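Local coordinates for Lin1909 protein (Listeria innocua, PDB 3FIJ) that is of uncharacterised function but binds manganese and may hydrolyse gamma-glutamyl-gamma-aminobutyrate as a class I glutamine amidotransferase-like enzyme, at residues 4-8 with 236-241; 36-40 with 230-236; 101-105 with 120-125; 142-146 with 175-181; 154-159 with 192-196. One frame throughout, in Å; residues are numbered along the deposited sequence.

From the N terminus, strand 6-10 meets the last turns of helix 227-241 in interaction 1, which closes a loop over nearly the whole chain and holds the other four contacts. Just inside it, interaction 2 sets helix 31-40 against the same C-terminal helix; the two contacts share Leu236 and touch. Interaction 3 closes a short loop, packing helix 91-106 on helix 116-124. Farther along, interactions 4 and 5 cross, their segments alternating in the order 142-146, 154-159, 175-181, 192-196. They meet at one manganese ion, which ties two loops to strand 154-158, the last but one strand at one edge of the mixed sheet.

Interaction 1. Residues 4-8 with 236-241; sequences KPVIG and LVDESK
Pro5 and Ile7, whose side chains both point at the C-terminal helix, meet it along Leu236, Val237, Ser240 and Lys241. Ile7 can be followed outward from CB. Its CG2 branch reaches tip to tip for Leu236, CG2 lying 4.2 Å from CD2. The other branch starts at CG1, placed opposite the carbonyl carbon (chi1 -59°), and crosses Val237 at about a right angle, CG1 to CG2 being 4.2 Å. At its end the methyl CD1 comes 3.6 Å from Ser240 OG. Residues 6-8 belong to a strand of the parallel half of the central sheet, where Ile7 bonds through its backbone to Phe43 and Ile45 of the neighbouring strand; the helix lies across one face of that sheet, its axis 9.5 Å from the strand's and running at 117° to it. Pro5 sits just before the strand. Its CB touches Ser240 OG at 3.5 Å, and its CG touches both Lys241 CB and Val237 CG1, 4.0 and 4.1 Å away. No hydrogen bond links the segments: the Ser240 hydroxyl turns back to its own helix and donates to Val237 O at 3.0 Å, so a buried polar atom can face two apolar side chains.

Interaction 2. Residues 36-40 with 230-236; sequences AIQKV and EQLFQAL
Lys39 and Glu230 form the one salt bridge between these helices, NZ donating to OE1 over 2.8 Å. The ammonium group meets the oxygen from above the carboxylate plane, 40° out of it. Glu230 is extended, whereas Lys39 bends at each torsion beyond chi1, and the two chains cross at about a right angle. Gln234 contributes differently: its NE2 is hydrogen-bonded to Asp238 OD1 one turn later on its own helix, and its OE1 rests 3.2 Å from the Val40 methyl CG2. The Val40 N-H is taken up by Ala36 O at 3.2 Å. Val40 itself packs against the backbone of helix 227-241, CG1 lying 3.6 Å from Phe233 O, a carbon contact to a carbonyl. Deeper in, the contact is apolar. Ala36 CB sits over the centre of the Phe233 ring, 3.5 Å from the centroid, in a CH-pi contact, and Ile37 CD1 touches the ring at CD2, 4.2 Å away. The axes are 9.0 Å apart at 72°, and the ring meets Phe112 of strand 111-114 edge-to-face. The charge of exposed Lys39 is thus paired by Glu230, while the interior, where both helices pack over the sheet, relies on shape and ring-face contact.

Interaction 3. Residues 101-105 with 120-125; sequences VRAAL and LVNVAL
Val101 stands at the middle of the contact and divides its two methyls between four residues of the opposite helix and its end. CG1 meets Leu120 CD2 at 3.9 Å and Val121 CG2 at 4.3 Å. CG2 meets Ala124 CB at 4.0 Å and Leu125 CD2 at 4.2 Å. Farther along, Leu105 CD1 brushes Leu125 CD2, a looser touch at 4.5 Å. One polar bond flanks this apolar patch: Arg102 NH2 donates to Ala124 O over 2.9 Å, with an N-H...O angle of 160°. The oxygen lies at the edge of the guanidinium, close to its plane, and the donor lies in the carbonyl plane. Arg102 gets there with a straight chain from CG to NE, CG being set opposite the carbonyl carbon (chi1 -71°). In the next shell, Leu120 also leans on Asp94, Glu97 and Ile98 of helix 91-106, while Val101 and Val121 both rest on Leu67 of strand 64-67. The two helices therefore pack on each other and on the central sheet, their short segments crossing at 80° with axes 11.6 Å apart. Ala124 is the last helical residue, and a carbonyl in a helix's final turn has no further turn to bond to; the arginine supplies a donor there, and its positive charge probably suits the negative end of the helix dipole.

Interaction 4. Residues 142-146 with 175-181; sequences QHLQR and NSLHHQF. With MN (manganese (II) ion), chain I.
Leu144 and Leu177 join the loops in a single backbone bridge, CA atoms 4.4 Å apart, flanked by His178 N to His143 O at 3.0 Å and Gln145 N to Ser176 O. His143 O also accepts from Ser176 OG at 2.6 Å; its two donors arrive from opposite faces of the carbonyl plane. That hydroxyl, opposite its backbone N (chi1 -165°), binds the manganese ion at 2.2 Å too. His143 ND1 and His178 NE2 bind it at 2.2 and 2.3 Å, their ring planes inclined at 47°; His154, Glu201 and a water complete six ligands. Phe181 points its edge at the face of His143, CE2 above the ring centre, with the planes 87° apart. The second ring nitrogen of His143, NE2, pairs with Asp197. The other nitrogen of His178, ND1, donates to Gln180 O at 3.1 Å, which helps fix the ring's rotation. The same water donates to Asn175 O. Beside the bridge, Leu144 CD1 meets Leu177 CD1 at 4.0 Å, the side chains crossing at about a right angle. Metal binding probably makes the Ser176 hydroxyl a stronger donor, consistent with its short bond to His143 O, so the ion and the backbone together fix how the two loops are set.

Interaction 5. Residues 154-159 with 192-196; sequences HTIDIE and TARTA. With MN (manganese (II) ion), chain I.
Thr195 drives a methyl straight onto the flat of a metal-bound imidazole: its CG2 sits over the centre of the His154 ring, 3.3 Å from the centroid and 14° off the normal, a close CH-pi contact. The methyl is set opposite the carbonyl carbon of Thr195, while the hydroxyl OG1 turns to Asp197. His154 holds manganese through NE2 at 2.3 Å, beside Glu201 and the ligands from loops 142-146 and 175-181, its ring carried there by CG lying between the backbone N and the carbonyl carbon (chi1 55°). The two segments are antiparallel neighbours in the mixed sheet, where strand 154-158 lies between 189-195 and 172-174. Asp157 and Arg194 form the hydrogen-bonded pair: Asp157 N gives to Arg194 O at 2.8 Å, and the return bond from Arg194 N is weak. Next along, Glu159 N donates to Thr192 O at 2.9 Å. On the other edge of strand 189-195, Thr192 and Ala193 both face Ala202, a classic beta bulge. Ile156 and Ala193 share a face of the sheet, CD1 touching CB at 4.4 Å. Asp157, on the other face, pairs with Lys171 in a salt bridge. Toward the metal end a water bridges the segments, giving a hydrogen to Thr155 O at 2.6 Å and accepting one from Ala196 N at 2.9 Å.

Interaction 1. Residues 4-8 with 236-241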
# COMPACT_ATOMS: atom_id res chain seq x y z
N LYS A 4 -39.37 20.83 -10.81
CA LYS A 4 -39.05 19.40 -10.76
C LYS A 4 -39.44 18.64 -9.50
O LYS A 4 -39.45 19.18 -8.40
CB LYS A 4 -37.55 19.19 -10.96
CG LYS A 4 -36.90 20.00 -12.04
CD LYS A 4 -35.43 19.65 -12.07
CE LYS A 4 -34.67 20.52 -13.04
NZ LYS A 4 -33.27 20.08 -13.04
N PRO A 5 -39.74 17.34 -9.66
CA PRO A 5 -40.12 16.50 -8.52
C PRO A 5 -38.87 16.32 -7.65
O PRO A 5 -37.77 16.10 -8.18
CB PRO A 5 -40.53 15.19 -9.18
CG PRO A 5 -40.95 15.61 -10.55
CD PRO A 5 -39.92 16.61 -10.92
N VAL A 6 -39.03 16.41 -6.34
CA VAL A 6 -37.90 16.23 -5.43
C VAL A 6 -37.77 14.75 -5.07
O VAL A 6 -38.76 14.11 -4.71
CB VAL A 6 -38.08 17.05 -4.13
CG1 VAL A 6 -36.99 16.70 -3.14
CG2 VAL A 6 -38.03 18.54 -4.43
N ILE A 7 -36.57 14.20 -5.19
CA ILE A 7 -36.34 12.80 -4.86
C ILE A 7 -35.35 12.67 -3.70
O ILE A 7 -34.18 13.06 -3.80
CB ILE A 7 -35.77 12.00 -6.07
CG1 ILE A 7 -36.74 12.06 -7.26
CG2 ILE A 7 -35.54 10.55 -5.67
CD1 ILE A 7 -38.09 11.40 -7.00
N GLY A 8 -35.84 12.13 -2.59
CA GLY A 8 -34.99 11.93 -1.43
C GLY A 8 -34.18 10.67 -1.66
O GLY A 8 -34.75 9.58 -1.82
N LEU A 236 -39.74 6.21 -11.64
CA LEU A 236 -39.83 6.75 -10.29
C LEU A 236 -40.17 8.24 -10.32
O LEU A 236 -41.03 8.70 -9.58
CB LEU A 236 -38.51 6.55 -9.54
CG LEU A 236 -38.47 7.31 -8.20
CD1 LEU A 236 -39.53 6.75 -7.25
CD2 LEU A 236 -37.08 7.21 -7.60
N VAL A 237 -39.48 8.98 -11.17
CA VAL A 237 -39.72 10.42 -11.28
C VAL A 237 -41.09 10.71 -11.89
O VAL A 237 -41.79 11.62 -11.43
CB VAL A 237 -38.61 11.12 -12.10
CG1 VAL A 237 -39.03 12.55 -12.45
CG2 VAL A 237 -37.31 11.13 -11.30
N ASP A 238 -41.47 9.96 -12.92
CA ASP A 238 -42.78 10.16 -13.55
C ASP A 238 -43.87 9.94 -12.52
O ASP A 238 -44.81 10.72 -12.40
CB ASP A 238 -43.00 9.17 -14.70
CG ASP A 238 -42.18 9.50 -15.92
OD1 ASP A 238 -41.72 10.66 -16.02
OD2 ASP A 238 -42.00 8.62 -16.79
N GLU A 239 -43.73 8.85 -11.77
CA GLU A 239 -44.70 8.49 -10.75
C GLU A 239 -44.72 9.51 -9.61
O GLU A 239 -45.79 9.92 -9.15
CB GLU A 239 -44.38 7.10 -10.23
CG GLU A 239 -45.60 6.24 -9.93
CD GLU A 239 -46.44 5.94 -11.17
OE1 GLU A 239 -45.88 5.66 -12.24
OE2 GLU A 239 -47.68 5.96 -11.05
N SER A 240 -43.55 9.95 -9.15
CA SER A 240 -43.54 10.92 -8.07
C SER A 240 -44.14 12.22 -8.57
O SER A 240 -44.57 13.06 -7.77
CB SER A 240 -42.12 11.14 -7.52
OG SER A 240 -41.32 11.84 -8.44
N LYS A 241 -44.20 12.39 -9.89
CA LYS A 241 -44.77 13.60 -10.46
C LYS A 241 -46.28 13.53 -10.45
O LYS A 241 -46.96 14.53 -10.23
CB LYS A 241 -44.26 13.84 -11.88
CG LYS A 241 -44.68 15.20 -12.43
CD LYS A 241 -43.83 15.63 -13.62
CE LYS A 241 -44.02 17.11 -13.91
NZ LYS A 241 -43.09 17.61 -14.98

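Interaction 2. Residues 36-40 with 230-236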
# COMPACT_ATOMS: atom_id res chain seq x y z
N ALA A 36 -28.25 9.62 -11.93
CA ALA A 36 -29.44 8.98 -12.49
C ALA A 36 -30.68 9.87 -12.33
O ALA A 36 -31.41 10.10 -13.29
CB ALA A 36 -29.67 7.64 -11.81
N ILE A 37 -30.91 10.36 -11.12
CA ILE A 37 -32.08 11.19 -10.89
C ILE A 37 -32.01 12.47 -11.71
O ILE A 37 -32.99 12.87 -12.34
CB ILE A 37 -32.22 11.55 -9.40
CG1 ILE A 37 -32.54 10.29 -8.59
CG2 ILE A 37 -33.28 12.63 -9.22
CD1 ILE A 37 -33.71 9.51 -9.11
N GLN A 38 -30.85 13.12 -11.72
CA GLN A 38 -30.69 14.36 -12.47
C GLN A 38 -30.86 14.17 -13.97
O GLN A 38 -31.47 15.01 -14.63
CB GLN A 38 -29.34 14.99 -12.16
CG GLN A 38 -29.30 15.69 -10.81
CD GLN A 38 -27.89 16.11 -10.41
OE1 GLN A 38 -27.70 16.83 -9.43
NE2 GLN A 38 -26.90 15.63 -11.15
N LYS A 39 -30.35 13.07 -14.50
CA LYS A 39 -30.48 12.80 -15.92
C LYS A 39 -31.95 12.63 -16.29
O LYS A 39 -32.37 13.00 -17.38
CB LYS A 39 -29.71 11.52 -16.29
CG LYS A 39 -30.17 10.83 -17.58
CD LYS A 39 -29.97 11.69 -18.83
CE LYS A 39 -28.79 11.22 -19.66
NZ LYS A 39 -28.94 9.81 -20.14
N VAL A 40 -32.74 12.11 -15.36
CA VAL A 40 -34.15 11.85 -15.61
C VAL A 40 -35.15 12.98 -15.32
O VAL A 40 -36.34 12.84 -15.59
CB VAL A 40 -34.52 10.53 -14.88
CG1 VAL A 40 -35.86 10.63 -14.20
CG2 VAL A 40 -34.50 9.39 -15.88
N GLU A 230 -32.14 3.33 -17.41
CA GLU A 230 -32.55 4.71 -17.19
C GLU A 230 -34.07 4.81 -17.02
O GLU A 230 -34.55 5.62 -16.23
CB GLU A 230 -32.09 5.60 -18.34
CG GLU A 230 -32.42 7.05 -18.10
CD GLU A 230 -31.99 7.96 -19.24
OE1 GLU A 230 -30.87 7.78 -19.75
OE2 GLU A 230 -32.79 8.85 -19.61
N GLN A 231 -34.81 4.00 -17.76
CA GLN A 231 -36.27 4.00 -17.66
C GLN A 231 -36.74 3.75 -16.23
O GLN A 231 -37.77 4.28 -15.80
CB GLN A 231 -36.87 2.95 -18.58
CG GLN A 231 -36.83 3.27 -20.05
CD GLN A 231 -37.58 2.24 -20.86
OE1 GLN A 231 -38.77 1.98 -20.62
NE2 GLN A 231 -36.90 1.64 -21.83
N LEU A 232 -36.00 2.92 -15.50
CA LEU A 232 -36.38 2.63 -14.13
C LEU A 232 -36.42 3.91 -13.31
O LEU A 232 -37.41 4.18 -12.62
CB LEU A 232 -35.39 1.63 -13.51
CG LEU A 232 -35.71 0.15 -13.76
CD1 LEU A 232 -36.04 -0.07 -15.23
CD2 LEU A 232 -34.55 -0.72 -13.32
N PHE A 233 -35.37 4.71 -13.40
CA PHE A 233 -35.36 5.95 -12.65
C PHE A 233 -36.39 6.93 -13.21
O PHE A 233 -36.97 7.74 -12.46
CB PHE A 233 -33.97 6.59 -12.68
CG PHE A 233 -32.89 5.73 -12.08
CD1 PHE A 233 -32.13 4.89 -12.88
CD2 PHE A 233 -32.65 5.76 -10.71
CE1 PHE A 233 -31.15 4.08 -12.33
CE2 PHE A 233 -31.67 4.95 -10.14
CZ PHE A 233 -30.92 4.11 -10.96
N GLN A 234 -36.63 6.85 -14.52
CA GLN A 234 -37.61 7.73 -15.17
C GLN A 234 -38.98 7.45 -14.59
O GLN A 234 -39.73 8.37 -14.26
CB GLN A 234 -37.63 7.48 -16.68
CG GLN A 234 -38.53 8.44 -17.45
CD GLN A 234 -38.12 9.90 -17.28
OE1 GLN A 234 -37.02 10.30 -17.69
NE2 GLN A 234 -38.98 10.69 -16.66
N ALA A 235 -39.30 6.16 -14.45
CA ALA A 235 -40.59 5.75 -13.89
C ALA A 235 -40.77 6.31 -12.48
O ALA A 235 -41.83 6.84 -12.15
CB ALA A 235 -40.67 4.23 -13.87
N LEU A 236 -39.74 6.21 -11.64
CA LEU A 236 -39.83 6.75 -10.29
C LEU A 236 -40.17 8.24 -10.32
O LEU A 236 -41.03 8.70 -9.58
CB LEU A 236 -38.51 6.55 -9.54
CG LEU A 236 -38.47 7.31 -8.20
CD1 LEU A 236 -39.53 6.75 -7.25
CD2 LEU A 236 -37.08 7.21 -7.60

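Interaction 3. Residues 101-105 with 120-125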
# COMPACT_ATOMS: atom_id res chain seq x y z
N VAL A 101 -39.58 4.37 4.80
CA VAL A 101 -40.55 3.69 3.94
C VAL A 101 -41.96 3.74 4.53
O VAL A 101 -42.94 3.93 3.81
CB VAL A 101 -40.17 2.20 3.63
CG1 VAL A 101 -38.66 2.06 3.46
CG2 VAL A 101 -40.70 1.28 4.69
N ARG A 102 -42.06 3.60 5.85
CA ARG A 102 -43.36 3.67 6.51
C ARG A 102 -43.99 5.05 6.32
O ARG A 102 -45.17 5.17 5.99
CB ARG A 102 -43.22 3.32 8.00
CG ARG A 102 -42.92 1.84 8.20
CD ARG A 102 -42.55 1.45 9.63
NE ARG A 102 -42.30 0.01 9.71
CZ ARG A 102 -41.90 -0.64 10.80
NH1 ARG A 102 -41.72 0.02 11.94
NH2 ARG A 102 -41.69 -1.95 10.74
N ALA A 103 -43.19 6.10 6.52
CA ALA A 103 -43.68 7.46 6.34
C ALA A 103 -44.02 7.70 4.87
O ALA A 103 -44.98 8.41 4.57
CB ALA A 103 -42.63 8.47 6.82
N ALA A 104 -43.24 7.11 3.97
CA ALA A 104 -43.45 7.25 2.53
C ALA A 104 -44.72 6.51 2.11
O ALA A 104 -45.48 6.97 1.27
CB ALA A 104 -42.25 6.69 1.76
N LEU A 105 -44.93 5.34 2.70
CA LEU A 105 -46.12 4.56 2.41
C LEU A 105 -47.33 5.34 2.90
O LEU A 105 -48.32 5.48 2.19
CB LEU A 105 -46.03 3.20 3.11
CG LEU A 105 -45.14 2.19 2.38
CD1 LEU A 105 -44.92 0.96 3.25
CD2 LEU A 105 -45.79 1.81 1.05
N LEU A 120 -34.19 -4.00 2.46
CA LEU A 120 -34.60 -3.25 3.63
C LEU A 120 -36.14 -3.13 3.63
O LEU A 120 -36.77 -3.22 4.68
CB LEU A 120 -33.97 -1.86 3.64
CG LEU A 120 -34.39 -1.05 4.86
CD1 LEU A 120 -33.20 -0.34 5.42
CD2 LEU A 120 -35.51 -0.07 4.50
N VAL A 121 -36.73 -2.96 2.46
CA VAL A 121 -38.18 -2.87 2.38
C VAL A 121 -38.77 -4.21 2.86
O VAL A 121 -39.63 -4.24 3.74
CB VAL A 121 -38.60 -2.57 0.92
CG1 VAL A 121 -40.10 -2.78 0.74
CG2 VAL A 121 -38.22 -1.15 0.58
N ASN A 122 -38.28 -5.31 2.30
CA ASN A 122 -38.77 -6.63 2.67
C ASN A 122 -38.75 -6.82 4.21
O ASN A 122 -39.73 -7.26 4.80
CB ASN A 122 -37.92 -7.70 1.97
CG ASN A 122 -38.53 -9.09 2.07
OD1 ASN A 122 -38.01 -9.96 2.78
ND2 ASN A 122 -39.64 -9.30 1.36
N VAL A 123 -37.63 -6.47 4.83
CA VAL A 123 -37.48 -6.59 6.28
C VAL A 123 -38.46 -5.66 7.01
O VAL A 123 -39.16 -6.08 7.92
CB VAL A 123 -36.04 -6.24 6.73
CG1 VAL A 123 -35.95 -6.22 8.26
CG2 VAL A 123 -35.05 -7.25 6.14
N ALA A 124 -38.49 -4.40 6.60
CA ALA A 124 -39.37 -3.41 7.22
C ALA A 124 -40.80 -3.90 7.36
O ALA A 124 -41.46 -3.63 8.36
CB ALA A 124 -39.36 -2.12 6.43
N LEU A 125 -41.28 -4.64 6.36
CA LEU A 125 -42.65 -5.14 6.36
C LEU A 125 -42.85 -6.59 6.83
O LEU A 125 -43.91 -7.17 6.62
CB LEU A 125 -43.27 -4.94 4.96
CG LEU A 125 -43.71 -3.52 4.57
CD1 LEU A 125 -44.85 -3.08 5.47
CD2 LEU A 125 -42.55 -2.54 4.68

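Interaction 4. Residues 142-146 with 175-181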
# COMPACT_ATOMS: atom_id res chain seq x y z
N GLN A 142 -23.32 -16.84 -9.27
CA GLN A 142 -22.51 -15.78 -8.69
C GLN A 142 -23.34 -14.52 -8.60
O GLN A 142 -23.97 -14.11 -9.59
CB GLN A 142 -21.27 -15.48 -9.53
CG GLN A 142 -20.31 -14.53 -8.83
CD GLN A 142 -19.05 -14.27 -9.62
OE1 GLN A 142 -19.06 -13.48 -10.57
NE2 GLN A 142 -17.97 -14.93 -9.23
N HIS A 143 -23.36 -13.89 -7.43
CA HIS A 143 -24.11 -12.66 -7.27
C HIS A 143 -23.22 -11.48 -6.90
O HIS A 143 -23.69 -10.35 -6.76
CB HIS A 143 -25.26 -12.86 -6.28
CG HIS A 143 -26.43 -13.58 -6.89
ND1 HIS A 143 -27.44 -12.91 -7.56
CD2 HIS A 143 -26.70 -14.90 -7.02
CE1 HIS A 143 -28.28 -13.79 -8.07
NE2 HIS A 143 -27.85 -15.00 -7.76
N LEU A 144 -21.94 -11.77 -6.71
CA LEU A 144 -20.95 -10.72 -6.44
C LEU A 144 -20.07 -10.83 -7.68
O LEU A 144 -19.03 -11.48 -7.66
CB LEU A 144 -20.13 -11.01 -5.18
CG LEU A 144 -19.11 -9.91 -4.88
CD1 LEU A 144 -19.80 -8.55 -4.86
CD2 LEU A 144 -18.43 -10.19 -3.54
N GLN A 145 -20.53 -10.22 -8.77
CA GLN A 145 -19.84 -10.27 -10.05
C GLN A 145 -18.46 -9.63 -10.04
O GLN A 145 -18.22 -8.65 -9.34
CB GLN A 145 -20.70 -9.62 -11.13
CG GLN A 145 -20.79 -8.11 -11.05
CD GLN A 145 -21.72 -7.52 -12.10
OE1 GLN A 145 -22.89 -7.86 -12.18
NE2 GLN A 145 -21.18 -6.61 -12.91
N ARG A 146 -17.56 -10.20 -10.82
CA ARG A 146 -16.20 -9.69 -10.93
C ARG A 146 -16.13 -8.87 -12.21
O ARG A 146 -15.25 -8.04 -12.38
CB ARG A 146 -15.19 -10.84 -10.95
CG ARG A 146 -15.10 -11.60 -9.64
CD ARG A 146 -14.99 -10.62 -8.47
NE ARG A 146 -15.02 -11.27 -7.16
CZ ARG A 146 -15.22 -10.62 -6.01
NH1 ARG A 146 -15.43 -9.30 -6.01
NH2 ARG A 146 -15.23 -11.29 -4.86
N ASN A 175 -26.75 -6.59 -13.61
CA ASN A 175 -25.56 -6.74 -12.77
C ASN A 175 -25.87 -7.29 -11.37
O ASN A 175 -27.04 -7.46 -11.02
CB ASN A 175 -24.75 -5.44 -12.68
CG ASN A 175 -25.56 -4.27 -12.13
OD1 ASN A 175 -26.73 -4.39 -11.79
ND2 ASN A 175 -24.90 -3.12 -12.03
N SER A 176 -24.84 -7.56 -10.59
CA SER A 176 -25.04 -8.13 -9.26
C SER A 176 -23.86 -7.84 -8.32
O SER A 176 -22.72 -8.18 -8.63
CB SER A 176 -25.27 -9.64 -9.40
OG SER A 176 -25.80 -10.22 -8.22
N LEU A 177 -24.15 -7.21 -7.19
CA LEU A 177 -23.13 -6.86 -6.19
C LEU A 177 -23.66 -7.14 -4.79
O LEU A 177 -23.66 -6.25 -3.94
CB LEU A 177 -22.77 -5.38 -6.29
CG LEU A 177 -21.94 -4.88 -7.48
CD1 LEU A 177 -20.69 -5.74 -7.62
CD2 LEU A 177 -22.76 -4.96 -8.75
N HIS A 178 -24.10 -8.37 -4.54
CA HIS A 178 -24.64 -8.69 -3.23
C HIS A 178 -24.32 -10.12 -2.79
O HIS A 178 -24.02 -10.98 -3.62
CB HIS A 178 -26.16 -8.45 -3.22
CG HIS A 178 -26.91 -9.27 -4.23
ND1 HIS A 178 -27.48 -10.49 -3.93
CD2 HIS A 178 -27.18 -9.05 -5.54
CE1 HIS A 178 -28.07 -10.98 -5.01
NE2 HIS A 178 -27.90 -10.13 -6.00
N HIS A 179 -24.35 -10.33 -1.48
CA HIS A 179 -24.09 -11.66 -0.94
C HIS A 179 -25.25 -12.09 -0.04
O HIS A 179 -25.20 -13.17 0.56
CB HIS A 179 -22.75 -11.70 -0.18
CG HIS A 179 -22.83 -11.25 1.24
ND1 HIS A 179 -23.03 -9.94 1.60
CD2 HIS A 179 -22.78 -11.95 2.40
CE1 HIS A 179 -23.09 -9.84 2.92
NE2 HIS A 179 -22.94 -11.05 3.43
N GLN A 180 -26.29 -11.27 0.03
CA GLN A 180 -27.47 -11.61 0.83
C GLN A 180 -28.68 -11.66 -0.10
O GLN A 180 -28.67 -11.06 -1.18
CB GLN A 180 -27.72 -10.58 1.94
CG GLN A 180 -26.59 -10.44 2.95
CD GLN A 180 -27.08 -9.95 4.29
OE1 GLN A 180 -27.93 -9.06 4.37
NE2 GLN A 180 -26.56 -10.52 5.37
N PHE A 181 -29.72 -12.39 0.31
CA PHE A 181 -30.94 -12.52 -0.50
C PHE A 181 -32.21 -12.51 0.33
O PHE A 181 -32.19 -12.81 1.53
CB PHE A 181 -30.96 -13.83 -1.29
CG PHE A 181 -29.72 -14.13 -2.04
CD1 PHE A 181 -28.60 -14.62 -1.39
CD2 PHE A 181 -29.67 -13.95 -3.42
CE1 PHE A 181 -27.44 -14.94 -2.09
CE2 PHE A 181 -28.52 -14.27 -4.14
CZ PHE A 181 -27.40 -14.76 -3.48
MN MN I . -27.92 -10.91 -8.20
O HOH W 1 -28.27 -8.76 -8.81

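Interaction 5. Residues 154-159 with 192-196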
# COMPACT_ATOMS: atom_id res chain seq x y z
N HIS A 154 -25.80 -11.74 -14.85
CA HIS A 154 -26.70 -12.89 -14.81
C HIS A 154 -28.05 -12.54 -15.43
O HIS A 154 -28.53 -11.41 -15.29
CB HIS A 154 -26.86 -13.44 -13.36
CG HIS A 154 -27.31 -12.43 -12.34
ND1 HIS A 154 -28.25 -11.46 -12.60
CD2 HIS A 154 -27.02 -12.32 -11.02
CE1 HIS A 154 -28.52 -10.79 -11.48
NE2 HIS A 154 -27.79 -11.30 -10.51
N THR A 155 -28.64 -13.50 -16.13
CA THR A 155 -29.92 -13.28 -16.79
C THR A 155 -31.14 -13.55 -15.91
O THR A 155 -31.21 -14.54 -15.19
CB THR A 155 -30.02 -14.09 -18.14
OG1 THR A 155 -31.20 -14.90 -18.14
CG2 THR A 155 -28.79 -14.95 -18.36
N ILE A 156 -32.11 -12.64 -15.96
CA ILE A 156 -33.31 -12.76 -15.15
C ILE A 156 -34.58 -12.98 -15.94
O ILE A 156 -34.78 -12.40 -17.00
CB ILE A 156 -33.51 -11.50 -14.30
CG1 ILE A 156 -33.56 -10.27 -15.22
CG2 ILE A 156 -32.40 -11.39 -13.28
CD1 ILE A 156 -33.81 -8.94 -14.51
N ASP A 157 -35.45 -13.83 -15.40
CA ASP A 157 -36.74 -14.13 -16.01
C ASP A 157 -37.68 -13.08 -15.44
O ASP A 157 -37.75 -12.88 -14.22
CB ASP A 157 -37.21 -15.53 -15.60
CG ASP A 157 -36.22 -16.60 -15.98
OD1 ASP A 157 -36.06 -16.87 -17.19
OD2 ASP A 157 -35.59 -17.18 -15.08
N ILE A 158 -38.41 -12.40 -16.32
CA ILE A 158 -39.30 -11.34 -15.89
C ILE A 158 -40.77 -11.71 -16.00
O ILE A 158 -41.19 -12.34 -16.96
CB ILE A 158 -39.05 -10.07 -16.73
CG1 ILE A 158 -37.58 -9.65 -16.58
CG2 ILE A 158 -39.98 -8.95 -16.30
CD1 ILE A 158 -37.19 -8.43 -17.39
N GLU A 159 -41.54 -11.34 -14.99
CA GLU A 159 -42.97 -11.60 -14.97
C GLU A 159 -43.59 -10.67 -16.02
O GLU A 159 -43.63 -9.47 -15.83
CB GLU A 159 -43.52 -11.27 -13.57
CG GLU A 159 -45.02 -11.44 -13.43
CD GLU A 159 -45.48 -12.79 -13.90
OE1 GLU A 159 -44.90 -13.80 -13.44
OE2 GLU A 159 -46.42 -12.84 -14.73
N THR A 192 -41.16 -10.47 -9.07
CA THR A 192 -41.37 -10.33 -10.51
C THR A 192 -40.14 -10.65 -11.34
O THR A 192 -40.20 -10.60 -12.57
CB THR A 192 -41.86 -8.92 -10.87
OG1 THR A 192 -40.95 -7.94 -10.34
CG2 THR A 192 -43.25 -8.69 -10.33
N ALA A 193 -39.04 -10.97 -10.68
CA ALA A 193 -37.80 -11.30 -11.38
C ALA A 193 -36.94 -12.25 -10.55
O ALA A 193 -36.83 -12.11 -9.33
CB ALA A 193 -37.03 -10.04 -11.70
N ARG A 194 -36.32 -13.21 -11.23
CA ARG A 194 -35.44 -14.19 -10.61
C ARG A 194 -34.33 -14.57 -11.59
O ARG A 194 -34.48 -14.43 -12.81
CB ARG A 194 -36.20 -15.48 -10.27
CG ARG A 194 -37.18 -15.43 -9.12
CD ARG A 194 -37.92 -16.76 -9.04
NE ARG A 194 -39.16 -16.66 -8.26
CZ ARG A 194 -39.21 -16.64 -6.94
NH1 ARG A 194 -38.10 -16.72 -6.22
NH2 ARG A 194 -40.39 -16.54 -6.32
N THR A 195 -33.21 -15.07 -11.05
CA THR A 195 -32.12 -15.56 -11.88
C THR A 195 -32.35 -17.07 -11.96
O THR A 195 -33.06 -17.63 -11.12
CB THR A 195 -30.74 -15.31 -11.24
OG1 THR A 195 -30.86 -15.39 -9.82
CG2 THR A 195 -30.17 -13.95 -11.67
N ALA A 196 -31.75 -17.71 -12.96
CA ALA A 196 -31.92 -19.15 -13.18
C ALA A 196 -31.79 -20.03 -11.95
O ALA A 196 -32.20 -21.20 -11.97
CB ALA A 196 -30.95 -19.62 -14.27
MN MN I . -27.92 -10.91 -8.20
O HOH W 2 -29.54 -16.25 -14.07
O HOH W 1 -28.27 -8.76 -8.81